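PDB 3BT3: glyoxalase-related enzyme, AraC type from Clostridium phytofermentans, which is of unknown function but belongs to the vicinal oxygen chelate superfamily and is related to glyoxalases and bleomycin resistance proteins. Local coordinates for residues Tyr27-Phe39 and Cys129-Phe141. Numbering follows the deposited sequence.
Sequences YFTKDMDKTVKWF and CSITTTDGCILRF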
loop_
_atom_site.group_PDB
_atom_site.type_symbol
_atom_site.label_atom_id
_atom_site.label_comp_id
_atom_site.label_asym_id
_atom_site.label_seq_id
_atom_site.Cartn_x
_atom_site.Cartn_y
_atom_site.Cartn_z
ATOM N N TYR A 27 -3.769 3.486 5.094
ATOM C CA TYR A 27 -3.357 4.739 5.724
ATOM C C TYR A 27 -4.250 5.000 6.947
ATOM O O TYR A 27 -5.473 4.964 6.845
ATOM C CB TYR A 27 -3.506 5.854 4.690
ATOM C CG TYR A 27 -3.016 7.211 5.107
ATOM C CD1 TYR A 27 -1.899 7.787 4.494
ATOM C CD2 TYR A 27 -3.689 7.946 6.084
ATOM C CE1 TYR A 27 -1.472 9.066 4.844
ATOM C CE2 TYR A 27 -3.272 9.216 6.439
ATOM C CZ TYR A 27 -2.167 9.772 5.817
ATOM O OH TYR A 27 -1.770 11.039 6.159
ATOM N N PHE A 28 -3.657 5.258 8.103
ATOM C CA PHE A 28 -4.470 5.488 9.291
ATOM C C PHE A 28 -4.564 6.947 9.709
ATOM O O PHE A 28 -3.593 7.685 9.627
ATOM C CB PHE A 28 -3.945 4.619 10.439
ATOM C CG PHE A 28 -4.057 3.152 10.161
ATOM C CD1 PHE A 28 -5.250 2.475 10.390
ATOM C CD2 PHE A 28 -3.007 2.469 9.558
ATOM C CE1 PHE A 28 -5.396 1.137 10.011
ATOM C CE2 PHE A 28 -3.142 1.143 9.177
ATOM C CZ PHE A 28 -4.341 0.474 9.403
ATOM N N THR A 29 -5.744 7.361 10.155
ATOM C CA THR A 29 -5.948 8.746 10.569
ATOM C C THR A 29 -6.957 8.917 11.697
ATOM O O THR A 29 -7.958 8.205 11.757
ATOM C CB THR A 29 -6.403 9.630 9.368
ATOM O OG1 THR A 29 -6.749 10.943 9.826
ATOM C CG2 THR A 29 -7.609 9.021 8.691
ATOM N N LYS A 30 -6.684 9.878 12.578
ATOM C CA LYS A 30 -7.566 10.194 13.705
ATOM C C LYS A 30 -8.704 11.136 13.288
ATOM O O LYS A 30 -9.705 11.239 13.984
ATOM C CB LYS A 30 -6.774 10.828 14.852
ATOM C CG LYS A 30 -5.768 9.896 15.504
ATOM C CD LYS A 30 -6.433 8.618 16.021
ATOM C CE LYS A 30 -7.431 8.901 17.142
ATOM N NZ LYS A 30 -6.776 9.472 18.363
ATOM N N ASP A 31 -8.536 11.824 12.159
ATOM C CA ASP A 31 -9.558 12.732 11.642
ATOM C C ASP A 31 -9.544 12.689 10.107
ATOM O O ASP A 31 -8.884 13.487 9.443
ATOM C CB ASP A 31 -9.323 14.160 12.156
ATOM C CG ASP A 31 -10.533 15.077 11.918
ATOM O OD1 ASP A 31 -10.539 16.211 12.450
ATOM O OD2 ASP A 31 -11.478 14.668 11.202
ATOM N N MET A 32 -10.305 11.745 9.565
ATOM C CA MET A 32 -10.399 11.496 8.125
ATOM C C MET A 32 -10.691 12.716 7.245
ATOM O O MET A 32 -10.036 12.915 6.218
ATOM C CB MET A 32 -11.441 10.391 7.871
ATOM C CG MET A 32 -11.138 9.503 6.670
ATOM S SD MET A 32 -11.990 7.889 6.755
ATOM C CE MET A 32 -13.220 8.227 5.816
ATOM N N ASP A 33 -11.675 13.524 7.628
ATOM C CA ASP A 33 -12.014 14.713 6.863
ATOM C C ASP A 33 -10.810 15.617 6.631
ATOM O O ASP A 33 -10.568 16.054 5.502
ATOM C CB ASP A 33 -13.111 15.491 7.576
ATOM C CG ASP A 33 -14.482 14.903 7.338
ATOM O OD1 ASP A 33 -15.004 15.062 6.212
ATOM O OD2 ASP A 33 -15.033 14.273 8.268
ATOM N N LYS A 34 -10.048 15.890 7.690
ATOM C CA LYS A 34 -8.874 16.750 7.558
ATOM C C LYS A 34 -7.836 16.113 6.624
ATOM O O LYS A 34 -7.194 16.812 5.837
ATOM C CB LYS A 34 -8.248 17.035 8.936
ATOM C CG LYS A 34 -6.974 17.885 8.870
ATOM C CD LYS A 34 -6.506 18.361 10.245
ATOM C CE LYS A 34 -5.822 17.255 11.036
ATOM N NZ LYS A 34 -4.509 16.853 10.440
ATOM N N THR A 35 -7.684 14.791 6.717
ATOM C CA THR A 35 -6.739 14.054 5.881
ATOM C C THR A 35 -7.150 14.134 4.418
ATOM O O THR A 35 -6.326 14.375 3.542
ATOM C CB THR A 35 -6.675 12.584 6.298
ATOM O OG1 THR A 35 -6.132 12.501 7.618
ATOM C CG2 THR A 35 -5.807 11.775 5.334
ATOM N N VAL A 36 -8.439 13.950 4.171
ATOM C CA VAL A 36 -8.976 14.016 2.819
ATOM C C VAL A 36 -8.842 15.423 2.225
ATOM O O VAL A 36 -8.575 15.571 1.032
ATOM C CB VAL A 36 -10.462 13.591 2.813
ATOM C CG1 VAL A 36 -11.138 14.034 1.537
ATOM C CG2 VAL A 36 -10.565 12.092 2.958
ATOM N N LYS A 37 -9.032 16.449 3.051
ATOM C CA LYS A 37 -8.933 17.825 2.575
ATOM C C LYS A 37 -7.494 18.119 2.195
ATOM O O LYS A 37 -7.223 18.852 1.243
ATOM C CB LYS A 37 -9.406 18.807 3.650
ATOM C CG LYS A 37 -10.908 19.008 3.660
ATOM C CD LYS A 37 -11.369 19.811 4.873
ATOM C CE LYS A 37 -12.844 20.232 4.759
ATOM N NZ LYS A 37 -13.789 19.076 4.612
ATOM N N TRP A 38 -6.570 17.517 2.931
ATOM C CA TRP A 38 -5.161 17.717 2.665
ATOM C C TRP A 38 -4.810 17.086 1.313
ATOM O O TRP A 38 -4.195 17.734 0.456
ATOM C CB TRP A 38 -4.323 17.096 3.779
ATOM C CG TRP A 38 -2.870 17.329 3.599
ATOM C CD1 TRP A 38 -2.164 18.440 3.965
ATOM C CD2 TRP A 38 -1.946 16.459 2.950
ATOM N NE1 TRP A 38 -0.853 18.318 3.579
ATOM C CE2 TRP A 38 -0.690 17.109 2.950
ATOM C CE3 TRP A 38 -2.052 15.191 2.366
ATOM C CZ2 TRP A 38 0.454 16.534 2.378
ATOM C CZ3 TRP A 38 -0.914 14.618 1.799
ATOM C CH2 TRP A 38 0.322 15.293 1.811
ATOM N N PHE A 39 -5.215 15.833 1.118
ATOM C CA PHE A 39 -4.931 15.158 -0.133
ATOM C C PHE A 39 -5.515 15.938 -1.300
ATOM O O PHE A 39 -4.976 15.911 -2.405
ATOM C CB PHE A 39 -5.507 13.739 -0.135
ATOM C CG PHE A 39 -4.554 12.697 0.366
ATOM C CD1 PHE A 39 -4.505 12.367 1.715
ATOM C CD2 PHE A 39 -3.699 12.048 -0.515
ATOM C CE1 PHE A 39 -3.621 11.412 2.175
ATOM C CE2 PHE A 39 -2.806 11.087 -0.065
ATOM C CZ PHE A 39 -2.766 10.768 1.275
ATOM N N CYS A 129 11.640 12.803 -3.893
ATOM C CA CYS A 129 11.400 13.803 -2.870
ATOM C C CYS A 129 10.304 13.204 -2.007
ATOM O O CYS A 129 9.472 12.440 -2.495
ATOM C CB CYS A 129 10.943 15.138 -3.472
ATOM S SG CYS A 129 9.257 15.170 -4.110
ATOM N N SER A 130 10.325 13.516 -0.721
ATOM C CA SER A 130 9.308 12.995 0.166
ATOM C C SER A 130 8.477 14.138 0.738
ATOM O O SER A 130 8.952 15.262 0.884
ATOM C CB SER A 130 9.949 12.145 1.271
ATOM O OG SER A 130 10.966 12.848 1.949
ATOM N N ILE A 131 7.218 13.841 1.033
ATOM C CA ILE A 131 6.301 14.832 1.562
ATOM C C ILE A 131 5.783 14.336 2.894
ATOM O O ILE A 131 5.551 13.145 3.063
ATOM C CB ILE A 131 5.099 15.024 0.613
ATOM C CG1 ILE A 131 5.616 15.353 -0.787
ATOM C CG2 ILE A 131 4.176 16.133 1.123
ATOM C CD1 ILE A 131 4.528 15.571 -1.816
ATOM N N THR A 132 5.624 15.250 3.841
ATOM C CA THR A 132 5.090 14.906 5.145
ATOM C C THR A 132 3.621 15.305 5.072
ATOM O O THR A 132 3.315 16.433 4.693
ATOM C CB THR A 132 5.773 15.710 6.252
ATOM O OG1 THR A 132 7.181 15.445 6.236
ATOM C CG2 THR A 132 5.196 15.327 7.609
ATOM N N THR A 133 2.716 14.390 5.416
ATOM C CA THR A 133 1.289 14.698 5.350
ATOM C C THR A 133 0.831 15.461 6.572
ATOM O O THR A 133 1.597 15.648 7.517
ATOM C CB THR A 133 0.419 13.425 5.249
ATOM O OG1 THR A 133 0.471 12.695 6.488
ATOM C CG2 THR A 133 0.906 12.554 4.126
ATOM N N THR A 134 -0.430 15.884 6.551
ATOM C CA THR A 134 -1.017 16.628 7.664
ATOM C C THR A 134 -1.085 15.736 8.893
ATOM O O THR A 134 -1.261 16.220 10.003
ATOM C CB THR A 134 -2.462 17.118 7.341
ATOM O OG1 THR A 134 -2.925 17.978 8.389
ATOM C CG2 THR A 134 -3.423 15.942 7.238
ATOM N N ASP A 135 -0.945 14.431 8.686
ATOM C CA ASP A 135 -1.009 13.478 9.784
ATOM C C ASP A 135 0.365 13.076 10.294
ATOM O O ASP A 135 0.473 12.362 11.284
ATOM C CB ASP A 135 -1.775 12.233 9.337
ATOM C CG ASP A 135 -3.205 12.547 8.946
ATOM O OD1 ASP A 135 -3.596 12.286 7.788
ATOM O OD2 ASP A 135 -3.938 13.068 9.808
ATOM N N GLY A 136 1.412 13.521 9.606
ATOM C CA GLY A 136 2.759 13.184 10.027
ATOM C C GLY A 136 3.473 12.081 9.255
ATOM O O GLY A 136 4.688 11.966 9.370
ATOM N N CYS A 137 2.751 11.276 8.476
ATOM C CA CYS A 137 3.388 10.202 7.715
ATOM C C CYS A 137 4.210 10.778 6.589
ATOM O O CYS A 137 4.005 11.923 6.166
ATOM C CB CYS A 137 2.378 9.259 7.057
ATOM S SG CYS A 137 0.796 9.134 7.821
ATOM N N ILE A 138 5.108 9.944 6.082
ATOM C CA ILE A 138 5.979 10.304 4.983
ATOM C C ILE A 138 5.533 9.627 3.696
ATOM O O ILE A 138 5.246 8.426 3.680
ATOM C CB ILE A 138 7.445 9.865 5.251
ATOM C CG1 ILE A 138 7.972 10.505 6.539
ATOM C CG2 ILE A 138 8.311 10.211 4.057
ATOM C CD1 ILE A 138 7.840 12.015 6.589
ATOM N N LEU A 139 5.480 10.397 2.617
ATOM C CA LEU A 139 5.129 9.849 1.318
ATOM C C LEU A 139 6.320 10.074 0.409
ATOM O O LEU A 139 6.774 11.213 0.234
ATOM C CB LEU A 139 3.909 10.551 0.721
ATOM C CG LEU A 139 2.586 10.442 1.461
ATOM C CD1 LEU A 139 1.495 11.086 0.629
ATOM C CD2 LEU A 139 2.266 8.974 1.725
ATOM N N ARG A 140 6.825 8.992 -0.171
ATOM C CA ARG A 140 7.959 9.084 -1.079
ATOM C C ARG A 140 7.487 9.061 -2.528
ATOM O O ARG A 140 6.682 8.225 -2.926
ATOM C CB ARG A 140 8.936 7.936 -0.820
ATOM C CG ARG A 140 9.587 7.994 0.562
ATOM C CD ARG A 140 10.539 6.832 0.802
ATOM N NE ARG A 140 11.578 6.772 -0.218
ATOM C CZ ARG A 140 12.469 5.791 -0.327
ATOM N NH1 ARG A 140 12.457 4.778 0.527
ATOM N NH2 ARG A 140 13.375 5.818 -1.294
ATOM N N PHE A 141 7.983 10.006 -3.311
ATOM C CA PHE A 141 7.627 10.094 -4.720
ATOM C C PHE A 141 8.910 9.974 -5.532
ATOM O O PHE A 141 9.930 10.579 -5.188
ATOM C CB PHE A 141 6.949 11.436 -5.004
ATOM C CG PHE A 141 5.589 11.577 -4.366
ATOM C CD1 PHE A 141 4.449 11.104 -5.011
ATOM C CD2 PHE A 141 5.449 12.173 -3.118
ATOM C CE1 PHE A 141 3.189 11.225 -4.424
ATOM C CE2 PHE A 141 4.193 12.298 -2.520
ATOM C CZ PHE A 141 3.063 11.826 -3.172
HETATM O O HOH W 1 -6.289 14.205 10.489
#
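Asp-135, on the type I turn Thr-133 to Gly-136 between strands 126-132 and 138-144, accepts hydrogen bonds from Tyr-27 of strand 26-29 and Thr-35 of helix 32-41. Its OD1 is gripped twice: Tyr-27 OH donates at 2.7 Å to the anti lone pair, OD1 lying at the edge of the phenol ring and in its plane, and Thr-35 OG1 donates at 2.6 Å to the syn lone pair. The carboxylate is turned 66° from the ring. Further hydroxyl bonds lengthen the network. Thr-133 OG1 donates to Tyr-27 OH at 2.8 Å and closes an ST turn by accepting from Asp-135 N, while Thr-29 OG1 donates to Thr-35 OG1 and accepts from Asp-31 N in a second ST turn. Water 1 links Asp-135 OD2 to Asp-31 O.

A lysine adds charge. The last two torsions of Lys-34 fold its chain over (chi3 77°), bringing NZ to donate to Thr-134 OG1, with Asp-135 OD2 a long salt-bridge partner.

Apolar packing flanks the polar network. Thr-133 CA lies over the six-membered ring of Trp-38, 3.8 Å from its centroid, as a CH-pi contact; Thr-134 CB meets Trp-38 CD1 at 3.6 Å as the two side chains run past each other in opposite directions. Ile-131 CG2 meets the indole edge, and Trp-113 packs edge-to-face against it. Cys-137 SG approaches the Tyr-27 ring obliquely.

The contact thus joins the two four-stranded sheets, whose matching 1-4-3-2 strand orders fit the paired modules of the VOC fold. Two donors on OD1 and the nearby Lys-34 ammonium would be expected to favour the ionised carboxylate, its turn fixed against the helix.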